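Local coordinates for protein VIN1 (Oscarella pearsei, PDB 6BFI) that binds actin filaments as a sponge homolog of vinculin and may play a role in cell-cell adhesion, at residues A[208-212]-A[227-231]; A[706-710]-A[721-725]. All coordinates share one frame; numbering follows the deposited sequence.

Contact 1. Residues A[208-212]-A[227-231]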
loop_
_atom_site.group_PDB
_atom_site.type_symbol
_atom_site.label_atom_id
_atom_site.label_comp_id
_atom_site.label_asym_id
_atom_site.label_seq_id
_atom_site.Cartn_x
_atom_site.Cartn_y
_atom_site.Cartn_z
ATOM N N SER A 208 27.835 -10.272 14.508
ATOM C CA SER A 208 28.162 -11.480 13.756
ATOM C C SER A 208 29.663 -11.593 13.515
ATOM O O SER A 208 30.240 -12.684 13.628
ATOM C CB SER A 208 27.400 -11.493 12.430
ATOM O OG SER A 208 27.724 -10.360 11.644
ATOM N N ILE A 209 30.314 -10.471 13.191
ATOM C CA ILE A 209 31.769 -10.472 13.058
ATOM C C ILE A 209 32.420 -10.926 14.358
ATOM O O ILE A 209 33.384 -11.703 14.352
ATOM C CB ILE A 209 32.275 -9.082 12.636
ATOM C CG1 ILE A 209 31.713 -8.690 11.274
ATOM C CG2 ILE A 209 33.789 -9.066 12.586
ATOM C CD1 ILE A 209 32.032 -7.269 10.892
ATOM N N ARG A 210 31.903 -10.449 15.493
ATOM C CA ARG A 210 32.455 -10.854 16.781
ATOM C C ARG A 210 32.361 -12.366 16.973
ATOM O O ARG A 210 33.334 -13.004 17.401
ATOM C CB ARG A 210 31.740 -10.111 17.908
ATOM C CG ARG A 210 32.464 -10.120 19.240
ATOM C CD ARG A 210 32.290 -8.780 19.934
ATOM N NE ARG A 210 33.008 -7.718 19.233
ATOM C CZ ARG A 210 32.723 -6.423 19.337
ATOM N NH1 ARG A 210 31.721 -6.020 20.106
ATOM N NH2 ARG A 210 33.436 -5.529 18.663
ATOM N N VAL A 211 31.211 -12.963 16.639
ATOM C CA VAL A 211 31.115 -14.415 16.794
ATOM C C VAL A 211 32.072 -15.120 15.839
ATOM O O VAL A 211 32.615 -16.180 16.171
ATOM C CB VAL A 211 29.666 -14.926 16.622
ATOM C CG1 VAL A 211 28.657 -13.795 16.722
ATOM C CG2 VAL A 211 29.493 -15.717 15.324
ATOM N N CYS A 212 32.319 -14.550 14.654
ATOM C CA CYS A 212 33.301 -15.158 13.757
ATOM C C CYS A 212 34.700 -15.122 14.366
ATOM O O CYS A 212 35.434 -16.122 14.325
ATOM C CB CYS A 212 33.285 -14.453 12.401
ATOM S SG CYS A 212 31.771 -14.712 11.438
ATOM N N ALA A 227 28.627 -19.327 10.843
ATOM C CA ALA A 227 28.903 -17.983 11.341
ATOM C C ALA A 227 29.244 -17.046 10.190
ATOM O O ALA A 227 28.739 -15.915 10.114
ATOM C CB ALA A 227 30.039 -18.023 12.363
ATOM N N ALA A 228 30.100 -17.512 9.276
ATOM C CA ALA A 228 30.397 -16.741 8.075
ATOM C C ALA A 228 29.135 -16.493 7.261
ATOM O O ALA A 228 28.967 -15.417 6.676
ATOM C CB ALA A 228 31.449 -17.465 7.235
ATOM N N PHE A 229 28.231 -17.476 7.220
ATOM C CA PHE A 229 26.966 -17.283 6.521
ATOM C C PHE A 229 26.151 -16.170 7.161
ATOM O O PHE A 229 25.573 -15.337 6.459
ATOM C CB PHE A 229 26.161 -18.584 6.492
ATOM C CG PHE A 229 24.812 -18.447 5.834
ATOM C CD1 PHE A 229 23.687 -18.131 6.579
ATOM C CD2 PHE A 229 24.674 -18.626 4.467
ATOM C CE1 PHE A 229 22.451 -18.001 5.976
ATOM C CE2 PHE A 229 23.439 -18.498 3.858
ATOM C CZ PHE A 229 22.326 -18.184 4.614
ATOM N N GLY A 230 26.078 -16.148 8.493
ATOM C CA GLY A 230 25.352 -15.077 9.160
ATOM C C GLY A 230 25.936 -13.712 8.853
ATOM O O GLY A 230 25.225 -12.792 8.423
ATOM N N ARG A 231 27.250 -13.569 9.052
ATOM C CA ARG A 231 27.917 -12.303 8.763
ATOM C C ARG A 231 27.654 -11.853 7.329
ATOM O O ARG A 231 27.197 -10.729 7.094
ATOM C CB ARG A 231 29.417 -12.438 9.018
ATOM C CG ARG A 231 30.225 -11.215 8.632
ATOM C CD ARG A 231 31.690 -11.580 8.509
ATOM N NE ARG A 231 31.887 -12.632 7.516
ATOM C CZ ARG A 231 32.974 -13.390 7.433
ATOM N NH1 ARG A 231 33.972 -13.222 8.293
ATOM N NH2 ARG A 231 33.060 -14.323 6.494
HETATM O O HOH W 1 28.074 -14.901 12.228
#
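Cys212 points its sulfur across the gap between two antiparallel helices, where Cys212 SG rests 3.5 Å from Ala227 O and 3.8 Å from Ala227 CB. The thiol reaches there because SG lies anti to its own carbonyl carbon (chi1 -68°). Ala227 CB also meets the CG2 branch of Val211, 3.8 Å away, and is thus flanked by two side chains of helix 185-215. One turn further along helix 224-249, Arg231 bends at chi3 (58°), which folds its guanidinium back so that the sulfur of Cys212 lies over one of its faces, with Arg231 NH1 4.1 Å from Cys212 SG. The aliphatic part of the arginine crosses Ile209 at about a right angle, Arg231 CG against Ile209 CG1 at 3.9 Å. Ser208 OG sits 3.5 Å from Arg231 CA, but its hydroxyl turns back to its own helix, to Leu205 O, its strongest partner, with Ile204 O also within bonding range. The axes of the two short segments approach to 8.8 Å in this buried hairpin of a vinculin-family helical bundle. Helix 154-178 packs on Ile209, Tyr471 of helix 466-493 touches Ser208 and Val211, and Val458 of helix 452-460 meets Ala227.

Contact 2. Residues A[706-710]-A[721-725]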
loop_
_atom_site.group_PDB
_atom_site.type_symbol
_atom_site.label_atom_id
_atom_site.label_comp_id
_atom_site.label_asym_id
_atom_site.label_seq_id
_atom_site.Cartn_x
_atom_site.Cartn_y
_atom_site.Cartn_z
ATOM N N SER A 706 -9.199 16.405 -23.071
ATOM C CA SER A 706 -8.809 15.500 -24.149
ATOM C C SER A 706 -9.090 16.123 -25.510
ATOM O O SER A 706 -8.217 16.156 -26.391
ATOM C CB SER A 706 -9.545 14.168 -24.003
ATOM O OG SER A 706 -9.313 13.332 -25.124
ATOM N N LYS A 707 -10.307 16.649 -25.687
ATOM C CA LYS A 707 -10.659 17.292 -26.951
ATOM C C LYS A 707 -9.733 18.463 -27.261
ATOM O O LYS A 707 -9.373 18.689 -28.423
ATOM C CB LYS A 707 -12.117 17.751 -26.914
ATOM C CG LYS A 707 -12.555 18.556 -28.128
ATOM C CD LYS A 707 -14.053 18.813 -28.104
ATOM C CE LYS A 707 -14.474 19.751 -29.221
ATOM N NZ LYS A 707 -13.887 21.110 -29.051
ATOM N N TYR A 708 -9.322 19.211 -26.235
ATOM C CA TYR A 708 -8.501 20.394 -26.470
ATOM C C TYR A 708 -7.051 20.048 -26.794
ATOM O O TYR A 708 -6.412 20.759 -27.576
ATOM C CB TYR A 708 -8.573 21.326 -25.262
ATOM C CG TYR A 708 -9.964 21.865 -25.015
ATOM C CD1 TYR A 708 -10.854 22.055 -26.069
ATOM C CD2 TYR A 708 -10.395 22.171 -23.730
ATOM C CE1 TYR A 708 -12.127 22.542 -25.851
ATOM C CE2 TYR A 708 -11.669 22.657 -23.503
ATOM C CZ TYR A 708 -12.529 22.840 -24.567
ATOM O OH TYR A 708 -13.794 23.326 -24.342
ATOM N N THR A 709 -6.509 18.975 -26.213
ATOM C CA THR A 709 -5.169 18.550 -26.607
ATOM C C THR A 709 -5.182 17.891 -27.979
ATOM O O THR A 709 -4.168 17.923 -28.686
ATOM C CB THR A 709 -4.566 17.589 -25.578
ATOM O OG1 THR A 709 -5.160 16.293 -25.719
ATOM C CG2 THR A 709 -4.793 18.095 -24.167
ATOM N N ARG A 710 -6.311 17.293 -28.373
ATOM C CA ARG A 710 -6.381 16.679 -29.695
ATOM C C ARG A 710 -6.362 17.710 -30.819
ATOM O O ARG A 710 -6.064 17.351 -31.963
ATOM C CB ARG A 710 -7.635 15.812 -29.813
ATOM C CG ARG A 710 -7.531 14.725 -30.876
ATOM C CD ARG A 710 -8.814 14.583 -31.685
ATOM N NE ARG A 710 -9.982 14.332 -30.844
ATOM C CZ ARG A 710 -10.923 15.234 -30.585
ATOM N NH1 ARG A 710 -10.842 16.451 -31.106
ATOM N NH2 ARG A 710 -11.950 14.918 -29.808
ATOM N N ASP A 721 -8.205 27.113 -23.989
ATOM C CA ASP A 721 -9.166 26.147 -23.467
ATOM C C ASP A 721 -8.461 25.024 -22.718
ATOM O O ASP A 721 -8.971 24.522 -21.709
ATOM C CB ASP A 721 -10.020 25.592 -24.608
ATOM C CG ASP A 721 -10.861 26.664 -25.282
ATOM O OD1 ASP A 721 -11.236 27.638 -24.599
ATOM O OD2 ASP A 721 -11.142 26.535 -26.493
ATOM N N LEU A 722 -7.277 24.624 -23.189
ATOM C CA LEU A 722 -6.518 23.584 -22.501
ATOM C C LEU A 722 -6.045 24.062 -21.132
ATOM O O LEU A 722 -6.215 23.363 -20.126
ATOM C CB LEU A 722 -5.334 23.142 -23.363
ATOM C CG LEU A 722 -4.306 22.214 -22.709
ATOM C CD1 LEU A 722 -4.975 20.994 -22.085
ATOM C CD2 LEU A 722 -3.250 21.789 -23.720
ATOM N N ILE A 723 -5.454 25.256 -21.076
ATOM C CA ILE A 723 -4.928 25.765 -19.811
ATOM C C ILE A 723 -6.061 26.008 -18.820
ATOM O O ILE A 723 -6.017 25.546 -17.669
ATOM C CB ILE A 723 -4.108 27.046 -20.055
ATOM C CG1 ILE A 723 -2.910 26.741 -20.956
ATOM C CG2 ILE A 723 -3.668 27.655 -18.737
ATOM C CD1 ILE A 723 -2.096 27.963 -21.328
ATOM N N ARG A 724 -7.093 26.735 -19.257
ATOM C CA ARG A 724 -8.237 27.011 -18.394
ATOM C C ARG A 724 -8.894 25.722 -17.920
ATOM O O ARG A 724 -9.280 25.606 -16.750
ATOM C CB ARG A 724 -9.246 27.886 -19.139
ATOM C CG ARG A 724 -10.551 28.109 -18.403
ATOM C CD ARG A 724 -11.504 28.949 -19.236
ATOM N NE ARG A 724 -11.724 28.369 -20.557
ATOM C CZ ARG A 724 -12.627 27.429 -20.817
ATOM N NH1 ARG A 724 -13.397 26.959 -19.843
ATOM N NH2 ARG A 724 -12.762 26.957 -22.049
ATOM N N MET A 725 -9.023 24.739 -18.814
ATOM C CA MET A 725 -9.618 23.465 -18.426
ATOM C C MET A 725 -8.767 22.758 -17.377
ATOM O O MET A 725 -9.302 22.168 -16.429
ATOM C CB MET A 725 -9.805 22.579 -19.655
ATOM C CG MET A 725 -10.598 21.318 -19.379
ATOM S SD MET A 725 -12.180 21.691 -18.598
ATOM C CE MET A 725 -12.973 22.656 -19.878
#
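Asp721 sets its CB over one face of the Tyr708 ring where helices 690-710 and 718-745 form an antiparallel helical hairpin within the all-helical vinculin-family fold; the axes of the two short segments run 151° apart. This CB stands almost over the middle of the phenol ring, 3.5 Å from the centroid of Tyr708 and 9° off the ring normal, a CH-pi contact. The aspartate carboxylate is turned 40° from the ring plane, while the backbone Asp721 O comes to 3.4 Å from Tyr708 CD2. Leu722, the next residue, backs its CB against Tyr708 CB and sends its branched end toward Thr709, whose CG2 touches Leu722 CD1 at 3.6 Å. Thr709 OG1 is turned back to its own helix, where it donates to Ser706 O, a carbonyl that also accepts from Arg710 N. Leu722 further packs on Ala774 and Ala778 of helix 763-778. Arg724 contributes chiefly through charge: it pairs with Asp721 and Glu728 of its own helix and with Glu650 of helix 649-659. Arg724 NH2 reaches Asp721 OD1 at 3.0 Å; OD1 lies in the guanidinium plane, while NH2 comes to it from above the carboxylate plane. Glu650 also hydrogen-bonds Tyr708 OH and, shared by the two, probably helps fix the phenol end. Met725, bent at chi2 and chi3, brings CE to the ring edge, 3.9 Å from Tyr708 CE2.

In the fold
Followed from the N terminus, contact 1 comes first of the two: helix 185-215 turns back through a connection of 14 residues between the segments, part of it not modelled, into helix 224-249. Nearly 500 residues later contact 2 does the same for helices 690-710 and 718-745, with 10 residues intervening and again a short unmodelled gap. The two closures follow in series, so neither nests within nor crosses the other. Contact 1 and contact 2 lie on opposite sides of the chain's centre, and the centres of the two contacts are 63 Å apart. Contact 1 thus ties together consecutive helices in the N-terminal part of the chain, contact 2 consecutive helices in the C-terminal part.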